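Long-range contact in takeout-like protein 1 (Epiphyas postvittana, PDB 3E8T), which probably carries hydrophobic ligands in insects, and holds a ubiquinone-8 molecule in a long internal tunnel: residues A[106-118]-A[154-166]. Residues are numbered along the deposited sequence; the frame is centred on the assembly and turned at random.
Sequences LPITGDGQMKLKL and DNAQFGLTNLFNG. With UQ8 (Ubiquinone-8), chain B.
Leu116, in the conformer described, lays CD1 over one face of the Phe158 ring, 3.8 Å from its centroid and 23° off the normal, a CH-pi contact. CG anti to the backbone N (chi1 169°) carries the branch toward the ring, and chi2 then sends CD1 to Phe158 and CD2 to the isoprenoid chain of ubiquinone-8. The ligand's C36 also lies at the ring edge, 3.9 Å from Phe158 CE1. On the same face of the sheet, Leu118 CD2 touches Ala156 CB at 3.8 Å, and Met114 runs alongside Leu160, whose CD1 reaches a terminal methyl of the ubiquinone tail, C45.

These side chains are set by strands 113-118 and 155-160, which run antiparallel, their axes 4.7 Å apart at closest approach, with paired backbone bonds at Lys115-Gly159 and Lys117-Gln157. Past the strand, Thr161 OG1 accepts a nearly straight bond (177°) from Gln113 N, 2.9 Å away. Asn162 ND2 donates a hydrogen bond to Asp111 O at 2.8 Å, with the oxygen close to the plane of the Asn162 amide, and Phe164 N bonds Thr109 O, which also sits over the Phe164 ring.

Farther out, Trp182 and Val185 of helix 182-211 pack on Phe158. Replacing Phe158 with alanine would probably strip Leu116 CD1 of its aromatic face and open a gap beside the ligand's tail, Trp182 and Val185. The contact thus divides its chemistry: backbone bonds, extended by the Thr161 and Asn162 side chains, hold the segments together, while apolar side chains meet the polyprenyl tail, consistent with a carrier of greasy ligands.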
loop_
_atom_site.group_PDB
_atom_site.type_symbol
_atom_site.label_atom_id
_atom_site.label_comp_id
_atom_site.label_asym_id
_atom_site.label_seq_id
_atom_site.Cartn_x
_atom_site.Cartn_y
_atom_site.Cartn_z
ATOM N N LEU A 106 -14.754 14.705 -17.991
ATOM C CA LEU A 106 -16.133 14.826 -17.472
ATOM C C LEU A 106 -16.172 15.577 -16.147
ATOM O O LEU A 106 -15.397 15.316 -15.257
ATOM C CB LEU A 106 -16.727 13.457 -17.211
ATOM C CG LEU A 106 -17.124 12.549 -18.352
ATOM C CD1 LEU A 106 -17.880 11.325 -17.743
ATOM C CD2 LEU A 106 -17.982 13.296 -19.388
ATOM N N PRO A 107 -17.119 16.473 -15.981
ATOM C CA PRO A 107 -17.311 17.076 -14.673
ATOM C C PRO A 107 -17.726 16.025 -13.638
ATOM O O PRO A 107 -18.438 15.064 -14.002
ATOM C CB PRO A 107 -18.415 18.103 -14.910
ATOM C CG PRO A 107 -18.569 18.192 -16.368
ATOM C CD PRO A 107 -18.034 16.973 -17.001
ATOM N N ILE A 108 -17.378 16.274 -12.381
ATOM C CA ILE A 108 -17.791 15.360 -11.309
ATOM C C ILE A 108 -18.168 16.140 -10.091
ATOM O O ILE A 108 -17.535 17.119 -9.743
ATOM C CB ILE A 108 -16.690 14.290 -11.000
ATOM C CG1 ILE A 108 -17.228 13.178 -10.108
ATOM C CG2 ILE A 108 -15.414 14.961 -10.427
ATOM C CD1 ILE A 108 -16.349 11.960 -10.068
ATOM N N THR A 109 -19.196 15.628 -9.403
ATOM C CA THR A 109 -19.419 15.982 -8.006
ATOM C C THR A 109 -19.926 14.718 -7.316
ATOM O O THR A 109 -20.635 13.913 -7.901
ATOM C CB THR A 109 -20.435 17.102 -7.756
ATOM O OG1 THR A 109 -21.720 16.712 -8.277
ATOM C CG2 THR A 109 -19.955 18.468 -8.272
ATOM N N GLY A 110 -19.538 14.560 -6.055
ATOM C CA GLY A 110 -20.082 13.464 -5.269
ATOM C C GLY A 110 -19.679 13.586 -3.828
ATOM O O GLY A 110 -18.695 14.223 -3.502
ATOM N N ASP A 111 -20.443 12.942 -2.959
ATOM C CA ASP A 111 -20.176 12.895 -1.526
ATOM C C ASP A 111 -20.881 11.671 -0.988
ATOM O O ASP A 111 -22.091 11.648 -0.868
ATOM C CB ASP A 111 -20.726 14.150 -0.858
ATOM C CG ASP A 111 -20.367 14.249 0.614
ATOM O OD1 ASP A 111 -20.089 13.226 1.238
ATOM O OD2 ASP A 111 -20.353 15.380 1.167
ATOM N N GLY A 112 -20.103 10.632 -0.757
ATOM C CA GLY A 112 -20.688 9.357 -0.465
ATOM C C GLY A 112 -19.682 8.315 -0.071
ATOM O O GLY A 112 -18.649 8.653 0.491
ATOM N N GLN A 113 -19.998 7.068 -0.368
ATOM C CA GLN A 113 -19.109 5.986 -0.051
ATOM C C GLN A 113 -18.456 5.453 -1.303
ATOM O O GLN A 113 -19.045 5.426 -2.381
ATOM C CB GLN A 113 -19.861 4.854 0.651
ATOM C CG GLN A 113 -20.418 5.251 1.997
ATOM C CD GLN A 113 -19.409 5.726 2.992
ATOM O OE1 GLN A 113 -18.435 5.029 3.275
ATOM N NE2 GLN A 113 -19.641 6.909 3.555
ATOM N N MET A 114 -17.208 5.006 -1.151
ATOM C CA MET A 114 -16.428 4.427 -2.233
ATOM C C MET A 114 -16.096 2.968 -1.961
ATOM O O MET A 114 -15.785 2.621 -0.816
ATOM C CB MET A 114 -15.085 5.198 -2.350
ATOM C CG MET A 114 -14.173 4.632 -3.434
ATOM S SD MET A 114 -12.724 5.676 -3.654
ATOM C CE MET A 114 -11.668 5.041 -2.348
ATOM N N LYS A 115 -16.093 2.173 -3.023
ATOM C CA LYS A 115 -15.480 0.851 -3.013
ATOM C C LYS A 115 -14.705 0.731 -4.325
ATOM O O LYS A 115 -15.293 0.678 -5.397
ATOM C CB LYS A 115 -16.517 -0.259 -2.946
ATOM C CG LYS A 115 -15.924 -1.665 -2.959
ATOM C CD LYS A 115 -16.966 -2.760 -2.780
ATOM C CE LYS A 115 -16.341 -4.119 -3.094
ATOM N NZ LYS A 115 -17.332 -5.230 -3.001
ATOM N N LEU A 116 -13.382 0.753 -4.223
ATOM C CA LEU A 116 -12.513 0.653 -5.350
ATOM C C LEU A 116 -11.902 -0.757 -5.303
ATOM O O LEU A 116 -11.222 -1.080 -4.321
ATOM C CB LEU A 116 -11.440 1.767 -5.237
ATOM C CG LEU A 116 -10.249 1.717 -6.188
ATOM C CD1 LEU A 116 -10.819 1.830 -7.622
ATOM C CD2 LEU A 116 -9.286 2.824 -5.882
ATOM N N LYS A 117 -12.095 -1.531 -6.347
ATOM C CA LYS A 117 -11.541 -2.878 -6.399
ATOM C C LYS A 117 -10.394 -2.886 -7.388
ATOM O O LYS A 117 -10.540 -2.386 -8.491
ATOM C CB LYS A 117 -12.591 -3.878 -6.869
ATOM C CG LYS A 117 -13.848 -3.946 -6.024
ATOM C CD LYS A 117 -14.872 -4.908 -6.594
ATOM C CE LYS A 117 -14.386 -6.350 -6.593
ATOM N NZ LYS A 117 -15.446 -7.375 -7.037
ATOM N N LEU A 118 -9.252 -3.389 -6.963
ATOM C CA LEU A 118 -8.050 -3.423 -7.761
ATOM C C LEU A 118 -7.654 -4.886 -7.965
ATOM O O LEU A 118 -7.522 -5.633 -7.010
ATOM C CB LEU A 118 -6.911 -2.722 -7.031
ATOM C CG LEU A 118 -7.173 -1.300 -6.615
ATOM C CD1 LEU A 118 -6.058 -0.759 -5.704
ATOM C CD2 LEU A 118 -7.397 -0.407 -7.804
ATOM N N ASP A 154 -4.492 -5.931 -14.165
ATOM C CA ASP A 154 -5.673 -6.580 -14.708
ATOM C C ASP A 154 -6.816 -5.638 -14.885
ATOM O O ASP A 154 -7.316 -5.551 -15.996
ATOM C CB ASP A 154 -6.085 -7.813 -13.925
ATOM C CG ASP A 154 -5.151 -8.973 -14.113
ATOM O OD1 ASP A 154 -4.080 -8.805 -14.716
ATOM O OD2 ASP A 154 -5.545 -10.049 -13.631
ATOM N N ASN A 155 -7.286 -5.003 -13.809
ATOM C CA ASN A 155 -8.324 -3.994 -13.941
ATOM C C ASN A 155 -8.614 -3.367 -12.585
ATOM O O ASN A 155 -8.070 -3.749 -11.570
ATOM C CB ASN A 155 -9.579 -4.535 -14.721
ATOM C CG ASN A 155 -10.069 -5.890 -14.208
ATOM O OD1 ASN A 155 -10.398 -6.019 -13.043
ATOM N ND2 ASN A 155 -10.083 -6.901 -15.073
ATOM N N ALA A 156 -9.414 -2.325 -12.657
ATOM C CA ALA A 156 -9.909 -1.670 -11.480
ATOM C C ALA A 156 -11.359 -1.307 -11.714
ATOM O O ALA A 156 -11.725 -0.926 -12.843
ATOM C CB ALA A 156 -9.112 -0.451 -11.168
ATOM N N GLN A 157 -12.167 -1.428 -10.660
ATOM C CA GLN A 157 -13.572 -1.064 -10.729
ATOM C C GLN A 157 -13.916 -0.091 -9.659
ATOM O O GLN A 157 -13.414 -0.147 -8.529
ATOM C CB GLN A 157 -14.502 -2.255 -10.585
ATOM C CG GLN A 157 -14.524 -3.172 -11.741
ATOM C CD GLN A 157 -13.534 -4.205 -11.569
ATOM O OE1 GLN A 157 -13.455 -4.806 -10.491
ATOM N NE2 GLN A 157 -12.720 -4.474 -12.632
ATOM N N PHE A 158 -14.758 0.819 -10.049
ATOM C CA PHE A 158 -15.078 1.966 -9.225
ATOM C C PHE A 158 -16.522 1.928 -8.827
ATOM O O PHE A 158 -17.402 1.977 -9.677
ATOM C CB PHE A 158 -14.770 3.280 -9.998
ATOM C CG PHE A 158 -13.331 3.425 -10.388
ATOM C CD1 PHE A 158 -12.497 4.282 -9.696
ATOM C CD2 PHE A 158 -12.828 2.760 -11.511
ATOM C CE1 PHE A 158 -11.191 4.376 -10.025
ATOM C CE2 PHE A 158 -11.531 2.882 -11.845
ATOM C CZ PHE A 158 -10.712 3.658 -11.098
ATOM N N GLY A 159 -16.757 1.945 -7.539
ATOM C CA GLY A 159 -18.110 2.071 -6.967
ATOM C C GLY A 159 -18.113 3.341 -6.138
ATOM O O GLY A 159 -17.309 3.486 -5.222
ATOM N N LEU A 160 -18.949 4.290 -6.508
ATOM C CA LEU A 160 -19.069 5.568 -5.795
ATOM C C LEU A 160 -20.546 5.864 -5.628
ATOM O O LEU A 160 -21.256 5.854 -6.613
ATOM C CB LEU A 160 -18.410 6.723 -6.569
ATOM C CG LEU A 160 -16.922 6.614 -6.833
ATOM C CD1 LEU A 160 -16.484 7.586 -7.970
ATOM C CD2 LEU A 160 -16.116 6.868 -5.613
ATOM N N THR A 161 -20.971 6.123 -4.401
ATOM C CA THR A 161 -22.363 6.469 -4.153
ATOM C C THR A 161 -22.568 7.964 -4.048
ATOM O O THR A 161 -21.663 8.741 -3.801
ATOM C CB THR A 161 -22.920 5.791 -2.884
ATOM O OG1 THR A 161 -22.440 6.452 -1.731
ATOM C CG2 THR A 161 -22.554 4.304 -2.859
ATOM N N ASN A 162 -23.794 8.366 -4.319
ATOM C CA ASN A 162 -24.206 9.766 -4.314
ATOM C C ASN A 162 -23.298 10.641 -5.150
ATOM O O ASN A 162 -22.996 11.788 -4.785
ATOM C CB ASN A 162 -24.295 10.290 -2.910
ATOM C CG ASN A 162 -25.028 11.628 -2.817
ATOM O OD1 ASN A 162 -26.030 11.823 -3.510
ATOM N ND2 ASN A 162 -24.556 12.506 -1.960
ATOM N N LEU A 163 -22.966 10.160 -6.351
ATOM C CA LEU A 163 -22.507 11.078 -7.386
ATOM C C LEU A 163 -23.690 11.916 -7.845
ATOM O O LEU A 163 -24.826 11.448 -7.919
ATOM C CB LEU A 163 -21.981 10.295 -8.603
ATOM C CG LEU A 163 -20.671 9.507 -8.400
ATOM C CD1 LEU A 163 -20.497 8.547 -9.541
ATOM C CD2 LEU A 163 -19.485 10.479 -8.283
ATOM N N PHE A 164 -23.402 13.156 -8.203
ATOM C CA PHE A 164 -24.353 14.008 -8.933
ATOM C C PHE A 164 -25.698 14.135 -8.257
ATOM O O PHE A 164 -26.762 14.068 -8.898
ATOM C CB PHE A 164 -24.575 13.544 -10.384
ATOM C CG PHE A 164 -23.290 13.476 -11.170
ATOM C CD1 PHE A 164 -22.642 14.612 -11.549
ATOM C CD2 PHE A 164 -22.708 12.268 -11.454
ATOM C CE1 PHE A 164 -21.422 14.549 -12.196
ATOM C CE2 PHE A 164 -21.538 12.201 -12.116
ATOM C CZ PHE A 164 -20.876 13.334 -12.494
ATOM N N ASN A 165 -25.660 14.306 -6.956
ATOM C CA ASN A 165 -26.921 14.577 -6.243
ATOM C C ASN A 165 -27.910 13.458 -6.378
ATOM O O ASN A 165 -29.120 13.678 -6.301
ATOM C CB ASN A 165 -27.575 15.903 -6.724
ATOM C CG ASN A 165 -26.527 17.048 -6.917
ATOM O OD1 ASN A 165 -26.166 17.472 -8.058
ATOM N ND2 ASN A 165 -26.041 17.539 -5.813
ATOM N N GLY A 166 -27.429 12.246 -6.550
ATOM C CA GLY A 166 -28.326 11.107 -6.669
ATOM C C GLY A 166 -28.893 10.835 -8.041
ATOM O O GLY A 166 -29.741 9.949 -8.208
HETATM C C45 UQ8 B . -13.521 9.712 -7.141
HETATM C C44 UQ8 B . -12.744 9.663 -8.459
HETATM C C46 UQ8 B . -13.675 10.022 -9.586
HETATM C C43 UQ8 B . -12.095 8.316 -8.718
HETATM C C42 UQ8 B . -11.382 7.785 -7.465
HETATM C C41 UQ8 B . -10.142 8.628 -7.197
HETATM C C39 UQ8 B . -8.972 7.736 -6.838
HETATM C C40 UQ8 B . -8.210 7.910 -5.527
HETATM C C38 UQ8 B . -8.539 6.799 -7.737
HETATM C C37 UQ8 B . -7.485 5.924 -7.517
HETATM C C36 UQ8 B . -7.580 4.884 -8.634
HETATM C C34 UQ8 B . -6.609 3.731 -8.458
HETATM C C35 UQ8 B . -6.792 2.665 -9.328
HETATM C C33 UQ8 B . -5.665 3.730 -7.435
HETATM C C32 UQ8 B . -4.687 2.781 -7.158
HETATM C C31 UQ8 B . -4.353 2.864 -5.645
HETATM C C29 UQ8 B . -3.176 1.990 -5.235
HETATM C C30 UQ8 B . -1.883 1.950 -6.111
HETATM C C28 UQ8 B . -3.256 1.221 -4.079
HETATM C C27 UQ8 B . -2.257 0.383 -3.601
HETATM C C26 UQ8 B . -2.288 0.278 -2.069
HETATM C C24 UQ8 B . -1.346 -0.828 -1.581
HETATM C C25 UQ8 B . -1.667 -2.307 -1.856
HETATM C C23 UQ8 B . -0.200 -0.488 -0.897
HETATM C C22 UQ8 B . 0.762 -1.357 -0.374
HETATM C C21 UQ8 B . 1.963 -0.582 0.169
HETATM C C19 UQ8 B . 3.212 -1.422 0.441
HETATM C C20 UQ8 B . 4.422 -0.567 0.812
HETATM C C18 UQ8 B . 2.970 -2.569 1.432
HETATM C C17 UQ8 B . 4.271 -3.320 1.750
HETATM C C16 UQ8 B . 4.027 -4.723 2.329
HETATM C C14 UQ8 B . 5.321 -5.228 2.957
HETATM C C15 UQ8 B . 6.658 -4.934 2.251
HETATM C C13 UQ8 B . 5.319 -5.921 4.166
HETATM C C12 UQ8 B . 6.484 -6.377 4.777
HETATM C C11 UQ8 B . 6.271 -7.624 5.660
HETATM C C9 UQ8 B . 7.569 -8.439 5.807
HETATM C C10 UQ8 B . 8.820 -7.624 5.439
HETATM C C8 UQ8 B . 7.656 -8.973 7.234
HETATM C C7 UQ8 B . 8.759 -8.302 8.057
HETATM C C6 UQ8 B . 10.160 -8.919 7.823
HETATM C C1 UQ8 B . 11.262 -8.072 7.659
HETATM C C1M UQ8 B . 11.052 -6.694 7.707
HETATM C C2 UQ8 B . 12.552 -8.574 7.442
HETATM O O2 UQ8 B . 13.523 -7.826 7.302
HETATM C C3 UQ8 B . 12.761 -9.943 7.395
HETATM O O3 UQ8 B . 14.017 -10.430 7.186
HETATM C C3M UQ8 B . 14.720 -10.518 8.424
HETATM C C4 UQ8 B . 11.686 -10.811 7.548
HETATM O O4 UQ8 B . 11.912 -12.158 7.498
HETATM C C4M UQ8 B . 12.608 -12.511 6.293
HETATM C C5 UQ8 B . 10.396 -10.303 7.758
HETATM O O5 UQ8 B . 9.463 -11.098 7.901
#